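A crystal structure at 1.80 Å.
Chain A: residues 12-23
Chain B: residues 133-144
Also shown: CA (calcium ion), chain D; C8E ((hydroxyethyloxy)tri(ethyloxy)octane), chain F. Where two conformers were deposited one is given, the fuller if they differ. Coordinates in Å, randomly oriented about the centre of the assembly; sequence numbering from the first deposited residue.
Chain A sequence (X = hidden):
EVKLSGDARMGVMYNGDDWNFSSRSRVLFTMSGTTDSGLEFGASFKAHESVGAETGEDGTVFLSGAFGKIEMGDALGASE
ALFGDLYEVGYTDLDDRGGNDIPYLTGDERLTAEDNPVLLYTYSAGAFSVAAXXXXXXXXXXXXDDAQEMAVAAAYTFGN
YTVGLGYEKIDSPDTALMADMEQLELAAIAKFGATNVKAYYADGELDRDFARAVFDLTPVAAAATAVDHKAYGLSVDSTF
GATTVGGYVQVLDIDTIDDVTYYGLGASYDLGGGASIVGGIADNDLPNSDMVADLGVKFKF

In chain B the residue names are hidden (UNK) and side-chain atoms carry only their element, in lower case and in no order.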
ATOM      1  N   VAL A  12       9.500 -19.340 -14.522  1.00 22.43           N
ATOM      2  CA  VAL A  12       8.914 -20.592 -13.981  1.00 22.84           C
ATOM      3  C   VAL A  12       9.757 -21.109 -12.850  1.00 21.81           C
ATOM      4  O   VAL A  12      10.983 -20.961 -12.870  1.00 20.69           O
ATOM      5  CB  VAL A  12       8.796 -21.711 -15.053  1.00 23.09           C
ATOM      6  CG1 VAL A  12       7.666 -21.290 -15.974  1.00 21.02           C
ATOM      7  CG2 VAL A  12      10.076 -21.930 -15.847  1.00 22.56           C
ATOM      8  N   MET A  13       9.136 -21.626 -11.784  1.00 16.86           N
ATOM      9  CA  MET A  13       9.877 -22.042 -10.613  1.00 18.95           C
ATOM     10  C   MET A  13       9.398 -23.475 -10.303  1.00 26.49           C
ATOM     11  O   MET A  13       8.200 -23.757 -10.413  1.00 22.68           O
ATOM     12  CB  MET A  13       9.559 -21.068  -9.457  1.00 19.57           C
ATOM     13  CG  MET A  13      10.192 -21.467  -8.110  0.51 33.28           C
ATOM     14  SD  MET A  13       9.294 -22.768  -7.204  0.51 18.59           S
ATOM     15  CE  MET A  13       7.797 -21.855  -6.968  0.51 14.41           C
ATOM     16  N   TYR A  14      10.278 -24.363  -9.897  1.00 23.01           N
ATOM     17  CA  TYR A  14       9.986 -25.770  -9.643  1.00 25.16           C
ATOM     18  C   TYR A  14      10.090 -25.933  -8.149  1.00 23.22           C
ATOM     19  O   TYR A  14      11.183 -25.721  -7.614  1.00 23.70           O
ATOM     20  CB  TYR A  14      11.024 -26.614 -10.299  1.00 24.00           C
ATOM     21  CG  TYR A  14      10.768 -28.089 -10.130  1.00 28.72           C
ATOM     22  CD1 TYR A  14       9.744 -28.654 -10.871  1.00 29.42           C
ATOM     23  CD2 TYR A  14      11.587 -28.832  -9.298  1.00 27.77           C
ATOM     24  CE1 TYR A  14       9.530 -30.010 -10.796  1.00 32.13           C
ATOM     25  CE2 TYR A  14      11.377 -30.194  -9.218  1.00 30.23           C
ATOM     26  CZ  TYR A  14      10.353 -30.763  -9.971  1.00 32.81           C
ATOM     27  OH  TYR A  14      10.141 -32.132  -9.900  1.00 50.72           O
ATOM     28  N   ASN A  15       9.023 -26.358  -7.456  1.00 22.01           N
ATOM     29  CA  ASN A  15       9.029 -26.413  -5.984  1.00 22.52           C
ATOM     30  C   ASN A  15       9.527 -27.731  -5.378  1.00 31.39           C
ATOM     31  O   ASN A  15       9.499 -27.962  -4.164  1.00 32.32           O
ATOM     32  CB  ASN A  15       7.605 -26.119  -5.434  1.00 24.87           C
ATOM     33  CG  ASN A  15       6.552 -27.122  -5.897  1.00 23.96           C
ATOM     34  OD1 ASN A  15       6.884 -28.208  -6.378  1.00 23.91           O
ATOM     35  ND2 ASN A  15       5.268 -26.810  -5.924  1.00 26.01           N
ATOM     36  N   GLY A  16      10.043 -28.616  -6.209  1.00 26.28           N
ATOM     37  CA  GLY A  16      10.476 -29.907  -5.721  1.00 33.32           C
ATOM     38  C   GLY A  16       9.640 -30.957  -6.410  1.00 30.42           C
ATOM     39  O   GLY A  16      10.126 -32.061  -6.650  1.00 36.69           O
ATOM     40  N   ASP A  17       8.403 -30.622  -6.807  1.00 29.56           N
ATOM     41  CA  ASP A  17       7.473 -31.565  -7.459  1.00 29.65           C
ATOM     42  C   ASP A  17       6.792 -31.027  -8.720  1.00 32.17           C
ATOM     43  O   ASP A  17       6.602 -31.725  -9.726  1.00 30.83           O
ATOM     44  CB  ASP A  17       6.375 -32.004  -6.418  1.00 35.32           C
ATOM     45  CG  ASP A  17       6.888 -32.627  -5.088  1.00 51.32           C
ATOM     46  OD1 ASP A  17       7.476 -33.724  -5.107  1.00 59.35           O
ATOM     47  OD2 ASP A  17       6.718 -31.993  -4.032  1.00 65.43           O
ATOM     48  N   ASP A  18       6.445 -29.737  -8.712  1.00 24.80           N
ATOM     49  CA  ASP A  18       5.770 -29.133  -9.844  1.00 23.22           C
ATOM     50  C   ASP A  18       6.354 -27.761 -10.174  1.00 26.47           C
ATOM     51  O   ASP A  18       6.964 -27.112  -9.315  1.00 25.52           O
ATOM     52  CB  ASP A  18       4.304 -28.903  -9.562  1.00 25.98           C
ATOM     53  CG  ASP A  18       3.620 -30.241  -9.486  1.00 43.16           C
ATOM     54  OD1 ASP A  18       3.379 -30.843 -10.526  1.00 41.16           O
ATOM     55  OD2 ASP A  18       3.371 -30.679  -8.371  1.00 33.11           O
ATOM     56  N   TRP A  19       6.133 -27.386 -11.429  1.00 24.02           N
ATOM     57  CA  TRP A  19       6.472 -26.076 -11.966  1.00 29.52           C
ATOM     58  C   TRP A  19       5.294 -25.132 -11.724  1.00 34.72           C
ATOM     59  O   TRP A  19       4.139 -25.567 -11.775  1.00 26.95           O
ATOM     60  CB  TRP A  19       6.739 -26.154 -13.483  1.00 20.45           C
ATOM     61  CG  TRP A  19       8.077 -26.802 -13.782  1.00 34.12           C
ATOM     62  CD1 TRP A  19       8.162 -28.128 -14.106  1.00 38.42           C
ATOM     63  CD2 TRP A  19       9.303 -26.188 -13.723  1.00 43.20           C
ATOM     64  NE1 TRP A  19       9.449 -28.355 -14.246  1.00 28.98           N
ATOM     65  CE2 TRP A  19      10.157 -27.235 -14.025  1.00 43.13           C
ATOM     66  CE3 TRP A  19       9.802 -24.923 -13.460  1.00 27.67           C
ATOM     67  CZ2 TRP A  19      11.516 -27.039 -14.069  1.00 37.29           C
ATOM     68  CZ3 TRP A  19      11.169 -24.727 -13.501  1.00 26.31           C
ATOM     69  CH2 TRP A  19      12.012 -25.777 -13.806  1.00 34.35           C
ATOM     70  N   ASN A  20       5.543 -23.856 -11.425  1.00 20.14           N
ATOM     71  CA  ASN A  20       4.516 -22.843 -11.325  1.00 20.63           C
ATOM     72  C   ASN A  20       5.037 -21.570 -11.976  1.00 21.59           C
ATOM     73  O   ASN A  20       6.254 -21.341 -11.939  1.00 20.91           O
ATOM     74  CB  ASN A  20       4.199 -22.481  -9.889  1.00 19.26           C
ATOM     75  CG  ASN A  20       3.097 -23.346  -9.277  1.00 16.94           C
ATOM     76  OD1 ASN A  20       1.899 -23.073  -9.454  1.00 19.32           O
ATOM     77  ND2 ASN A  20       3.567 -24.299  -8.493  1.00 18.90           N
ATOM     78  N   PHE A  21       4.150 -20.740 -12.503  1.00 20.31           N
ATOM     79  CA  PHE A  21       4.514 -19.382 -12.939  1.00 18.80           C
ATOM     80  C   PHE A  21       4.844 -18.579 -11.678  1.00 29.01           C
ATOM     81  O   PHE A  21       4.183 -18.755 -10.643  1.00 18.59           O
ATOM     82  CB  PHE A  21       3.344 -18.690 -13.669  1.00 15.96           C
ATOM     83  CG  PHE A  21       2.822 -19.296 -14.974  1.00 16.47           C
ATOM     84  CD1 PHE A  21       3.619 -20.106 -15.770  1.00 18.25           C
ATOM     85  CD2 PHE A  21       1.520 -19.006 -15.337  1.00 17.20           C
ATOM     86  CE1 PHE A  21       3.076 -20.615 -16.923  1.00 20.58           C
ATOM     87  CE2 PHE A  21       0.997 -19.525 -16.501  1.00 18.95           C
ATOM     88  CZ  PHE A  21       1.779 -20.327 -17.285  1.00 18.40           C
ATOM     89  N   SER A  22       5.861 -17.705 -11.677  1.00 16.37           N
ATOM     90  CA  SER A  22       6.208 -16.900 -10.527  1.00 15.71           C
ATOM     91  C   SER A  22       6.653 -15.525 -11.051  1.00 27.98           C
ATOM     92  O   SER A  22       7.564 -15.449 -11.872  1.00 18.52           O
ATOM     93  CB  SER A  22       7.317 -17.559  -9.781  1.00 13.95           C
ATOM     94  OG  SER A  22       7.510 -16.883  -8.555  1.00 17.49           O
ATOM     95  N   SER A  23       6.031 -14.434 -10.637  1.00 17.53           N
ATOM     96  CA  SER A  23       6.379 -13.104 -11.114  1.00 21.71           C
ATOM     97  C   SER A  23       6.112 -12.062 -10.044  1.00 27.30           C
ATOM     98  O   SER A  23       5.435 -12.365  -9.053  1.00 18.45           O
ATOM     99  CB  SER A  23       5.568 -12.847 -12.371  1.00 13.04           C
ATOM    100  OG  SER A  23       4.172 -12.748 -12.188  1.00 17.20           O
TER
ATOM    101  N   UNK B 133      -3.622 -17.368 -23.912  1.00 21.23           N
ATOM    102  CA  UNK B 133      -3.421 -17.169 -22.483  1.00 18.46           C
ATOM    103  C   UNK B 133      -3.603 -18.480 -21.704  1.00 24.03           C
ATOM    104  O   UNK B 133      -4.240 -19.406 -22.228  1.00 22.23           O
ATOM    105  c   UNK B 133      -4.415 -16.148 -22.015  1.00 14.79           C
ATOM    106  o   UNK B 133      -5.722 -16.412 -22.526  1.00 19.72           O
ATOM    107  N   UNK B 134      -3.063 -18.643 -20.508  1.00 22.25           N
ATOM    108  CA  UNK B 134      -3.301 -19.842 -19.714  1.00 21.58           C
ATOM    109  C   UNK B 134      -2.899 -19.602 -18.274  1.00 33.98           C
ATOM    110  O   UNK B 134      -2.125 -18.663 -18.017  1.00 19.01           O
ATOM    111  c   UNK B 134      -0.483 -23.480 -19.607  1.00 37.35           C
ATOM    112  c   UNK B 134      -0.990 -20.807 -20.082  1.00 25.36           C
ATOM    113  s   UNK B 134      -0.000 -22.179 -20.707  1.00 35.96           S
ATOM    114  c   UNK B 134      -2.491 -20.994 -20.277  1.00 18.41           C
ATOM    115  N   UNK B 135      -3.429 -20.371 -17.323  1.00 18.02           N
ATOM    116  CA  UNK B 135      -2.979 -20.293 -15.950  1.00 16.76           C
ATOM    117  C   UNK B 135      -2.136 -21.536 -15.798  1.00 16.94           C
ATOM    118  O   UNK B 135      -2.094 -22.368 -16.710  1.00 20.09           O
ATOM    119  c   UNK B 135      -4.171 -20.287 -14.977  1.00 20.02           C
ATOM    120  o   UNK B 135      -5.020 -21.423 -15.141  1.00 20.86           O
ATOM    121  N   UNK B 136      -1.436 -21.743 -14.700  1.00 16.31           N
ATOM    122  CA  UNK B 136      -0.550 -22.865 -14.631  1.00 16.45           C
ATOM    123  C   UNK B 136      -1.166 -24.145 -14.023  1.00 22.62           C
ATOM    124  O   UNK B 136      -0.420 -25.126 -13.923  1.00 22.11           O
ATOM    125  c   UNK B 136       0.684 -22.452 -13.833  1.00 18.28           C
ATOM    126  o   UNK B 136       1.365 -21.360 -11.844  1.00 20.64           O
ATOM    127  o   UNK B 136      -0.439 -22.398 -11.673  1.00 23.99           O
ATOM    128  c   UNK B 136       0.511 -22.057 -12.380  1.00 26.65           C
ATOM    129  N   UNK B 137      -2.426 -24.194 -13.538  1.00 24.48           N
ATOM    130  CA  UNK B 137      -3.032 -25.429 -13.012  1.00 23.91           C
ATOM    131  C   UNK B 137      -2.708 -25.770 -11.565  1.00 26.85           C
ATOM    132  O   UNK B 137      -3.187 -26.798 -11.092  1.00 25.96           O
ATOM    133  N   UNK B 138      -1.937 -25.006 -10.794  1.00 17.66           N
ATOM    134  CA  UNK B 138      -1.606 -25.309  -9.416  1.00 18.17           C
ATOM    135  C   UNK B 138      -1.877 -24.117  -8.553  1.00 30.18           C
ATOM    136  O   UNK B 138      -1.547 -22.970  -8.911  1.00 21.24           O
ATOM    137  c   UNK B 138      -0.043 -29.227 -10.402  1.00 44.82           C
ATOM    138  c   UNK B 138      -0.423 -28.016  -9.617  1.00 27.64           C
ATOM    139  c   UNK B 138       0.322 -26.798 -10.061  1.00 23.82           C
ATOM    140  n   UNK B 138      -0.116 -30.339  -9.470  1.00 46.52           N
ATOM    141  c   UNK B 138      -0.147 -25.653  -9.196  1.00 16.38           C
ATOM    142  N   UNK B 139      -2.465 -24.351  -7.397  1.00 18.51           N
ATOM    143  CA  UNK B 139      -2.825 -23.314  -6.468  1.00 17.22           C
ATOM    144  C   UNK B 139      -1.587 -22.600  -5.996  1.00 17.48           C
ATOM    145  O   UNK B 139      -0.630 -23.296  -5.667  1.00 19.74           O
ATOM    146  c   UNK B 139      -4.863 -24.493  -5.670  1.00 19.66           C
ATOM    147  c   UNK B 139      -3.544 -23.895  -5.238  1.00 22.74           C
ATOM    148  c   UNK B 139      -3.893 -22.786  -4.266  1.00 20.52           C
ATOM    149  N   UNK B 140      -1.557 -21.256  -5.956  1.00 20.23           N
ATOM    150  CA  UNK B 140      -0.362 -20.529  -5.538  1.00 18.19           C
ATOM    151  C   UNK B 140       0.849 -21.051  -6.312  1.00 15.63           C
ATOM    152  O   UNK B 140       0.776 -21.376  -7.529  1.00 24.74           O
ATOM    153  N   UNK B 141       1.922 -21.208  -5.542  1.00 20.17           N
ATOM    154  CA  UNK B 141       3.145 -21.818  -6.034  1.00 22.48           C
ATOM    155  C   UNK B 141       3.264 -23.177  -5.379  1.00 27.63           C
ATOM    156  O   UNK B 141       4.370 -23.667  -5.137  1.00 24.54           O
ATOM    157  o   UNK B 141       6.298 -18.761  -5.421  1.00 29.71           O
ATOM    158  c   UNK B 141       5.467 -18.654  -6.323  1.00 35.14           C
ATOM    159  o   UNK B 141       5.367 -17.604  -6.950  1.00 26.87           O
ATOM    160  c   UNK B 141       4.361 -20.959  -5.668  1.00 23.70           C
ATOM    161  c   UNK B 141       4.505 -19.797  -6.680  1.00 28.35           C
ATOM    162  N   UNK B 142       2.118 -23.815  -5.121  1.00 24.87           N
ATOM    163  CA  UNK B 142       2.109 -25.096  -4.442  1.00 26.14           C
ATOM    164  C   UNK B 142       1.950 -26.199  -5.462  1.00 26.00           C
ATOM    165  O   UNK B 142       1.905 -25.964  -6.668  1.00 26.49           O
ATOM    166  o   UNK B 142      -0.309 -25.422  -4.088  1.00 23.47           O
ATOM    167  c   UNK B 142       0.937 -25.185  -3.391  1.00 22.12           C
ATOM    168  c   UNK B 142       0.954 -23.960  -2.478  1.00 22.33           C
ATOM    169  N   UNK B 143       1.856 -27.446  -5.001  1.00 25.41           N
ATOM    170  CA  UNK B 143       1.544 -28.535  -5.891  1.00 24.21           C
ATOM    171  C   UNK B 143       0.062 -28.901  -5.865  1.00 29.13           C
ATOM    172  O   UNK B 143      -0.318 -29.866  -6.540  1.00 29.64           O
ATOM    173  o   UNK B 143       3.748 -29.488  -5.793  1.00 34.01           O
ATOM    174  c   UNK B 143       2.381 -29.732  -5.510  1.00 30.36           C
ATOM    175  N   UNK B 144      -0.817 -28.158  -5.174  1.00 25.37           N
ATOM    176  CA  UNK B 144      -2.225 -28.522  -5.160  1.00 23.57           C
ATOM    177  C   UNK B 144      -2.892 -28.221  -6.495  1.00 32.22           C
ATOM    178  O   UNK B 144      -2.745 -27.101  -6.996  1.00 26.96           O
ATOM    179  c   UNK B 144      -4.285 -28.269  -3.669  1.00 55.43           C
ATOM    180  o   UNK B 144      -6.425 -27.501  -2.946  1.00 82.75           O
ATOM    181  c   UNK B 144      -2.877 -27.753  -4.010  1.00 30.98           C
ATOM    182  c   UNK B 144      -5.198 -27.378  -2.813  1.00 68.87           C
ATOM    183  o   UNK B 144      -4.699 -26.572  -2.022  1.00 57.51           O
TER
HETATM  184 CA    CA D 304       0.395 -21.505  -9.668  1.00 19.02          CA
HETATM  185  C1  C8E F 546      22.238 -24.052 -13.586  0.83 50.61           C
HETATM  186  C2  C8E F 546      21.269 -22.948 -14.059  0.83 51.77           C
HETATM  187  C3  C8E F 546      20.023 -23.408 -14.834  0.83 50.98           C
HETATM  188  C4  C8E F 546      18.877 -24.030 -14.027  0.83 51.13           C
HETATM  189  C5  C8E F 546      17.739 -24.272 -15.011  0.83 52.63           C
HETATM  190  C6  C8E F 546      16.598 -25.094 -14.441  0.83 55.60           C
HETATM  191  C7  C8E F 546      15.794 -25.772 -15.565  0.83 60.07           C
HETATM  192  C8  C8E F 546      14.658 -24.935 -16.174  0.83 64.27           C
HETATM  193  O9  C8E F 546      14.159 -25.242 -17.501  0.83 66.21           O
HETATM  194  C10 C8E F 546      12.942 -26.020 -17.624  0.83 66.45           C
HETATM  195  C11 C8E F 546      11.567 -25.415 -17.966  0.83 65.91           C
HETATM  196  O12 C8E F 546      10.563 -26.347 -18.409  0.83 65.26           O
HETATM  197  C13 C8E F 546       9.531 -26.676 -17.456  0.83 65.04           C
HETATM  198  C14 C8E F 546       8.023 -26.645 -17.805  0.83 64.60           C
HETATM  199  O15 C8E F 546       7.246 -25.430 -17.908  0.83 63.35           O
HETATM  200  C16 C8E F 546       6.109 -25.428 -17.028  0.83 61.87           C
HETATM  201  C17 C8E F 546       4.988 -24.424 -17.244  0.83 60.37           C
HETATM  202  O18 C8E F 546       3.861 -24.435 -16.370  0.83 60.64           O
HETATM  203  C19 C8E F 546       2.663 -24.574 -17.134  0.83 62.75           C
HETATM  204  C20 C8E F 546       1.952 -25.924 -17.134  0.83 65.74           C
HETATM  205  O21 C8E F 546       0.852 -26.006 -18.040  0.83 68.59           O
HETATM  206  O   HOH W   1       2.124 -26.793 -13.652  1.00 56.86           O
HETATM  207  O   HOH W   2       4.179 -15.316  -8.401  1.00 17.66           O
HETATM  208  O   HOH W   3       9.068 -17.697  -5.840  1.00 35.39           O
HETATM  209  O   HOH W   4       4.829 -29.386  -3.259  1.00 73.03           O
HETATM  210  O   HOH W   5       1.844 -19.672  -9.436  1.00 16.16           O

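Position 133 carries one carbon and then one oxygen, out of reach of chain A: Ser133(B), its hydroxyl satisfied elsewhere in the structure. Position 134 has an unbranched chain of two carbons, a sulfur and a carbon, which only methionine provides. Met134(B) lays its CG 4.0 Å from CZ of Phe21(A), a flexible apolar chain against an aromatic ring. Position 135 again has one carbon and one oxygen, pointing away: Ser135(B), also satisfied elsewhere.

At 136 two carbons end in two oxygens, both 2.4 Å from the calcium, so a short carboxylate is present: Asp136(B). Its OD2 also accepts a hydrogen bond from N of Phe21(A) (2.9 Å), while its CB sits over that ring's face, 3.9 Å from the centroid. Position 137 has no side-chain atoms, and its positive phi favours Gly137(B).

Position 138 shows four carbons in a row ending in nitrogen: Lys138(B). Its backbone O binds calcium, and its NZ forms a long salt bridge with OD2 of Asp18(A), 3.7 Å away. Position 139 has one carbon bearing two more, turned away from chain A: Val139(B), which begins a type II' turn. Position 140 lacks a side chain; phi is 50°, again favouring glycine, and Gly140(B) gives its O to calcium at 2.2 Å.

At 141 three carbons end in two oxygens, one of them 2.8 Å from OG of Ser22(A). The extra carbon beyond aspartate identifies Glu141(B), long enough for its OE2 to accept that hydroxyl's hydrogen bond although its CA-to-CB bond points sideways. Position 142 has a carbon bearing an oxygen and a carbon: Thr142(B), whose OG1 donates to O of Val139(B) (2.7 Å), bracing the turn. Its own O accepts from ND2 of Asn20(A) at 3.0 Å.

Position 143 has one carbon and one oxygen, the oxygen 2.9 Å from OD2 of Asp18(A) and 3.1 Å from ND2 of Asn15(A): Ser143(B). Its small hydroxyl can both give and receive, so OG donates to the carboxylate and accepts from the amide. Position 144, three carbons ending in two oxygens, points away into an exposed setting that suits charged Glu144(B).

The contact is built around calcium. OD1 of Asn20(A) coordinates the ion at 2.2 Å, joining ligands from chain B, so the metal holds together oxygens that would otherwise repel. Hydrogen bonds flank this centre, and water 1 bridges O of Asp136(B) (3.1 Å) and O of Trp19(A) (3.0 Å), donating to both.

Chain B (133-144) SMSDGKVGETSE
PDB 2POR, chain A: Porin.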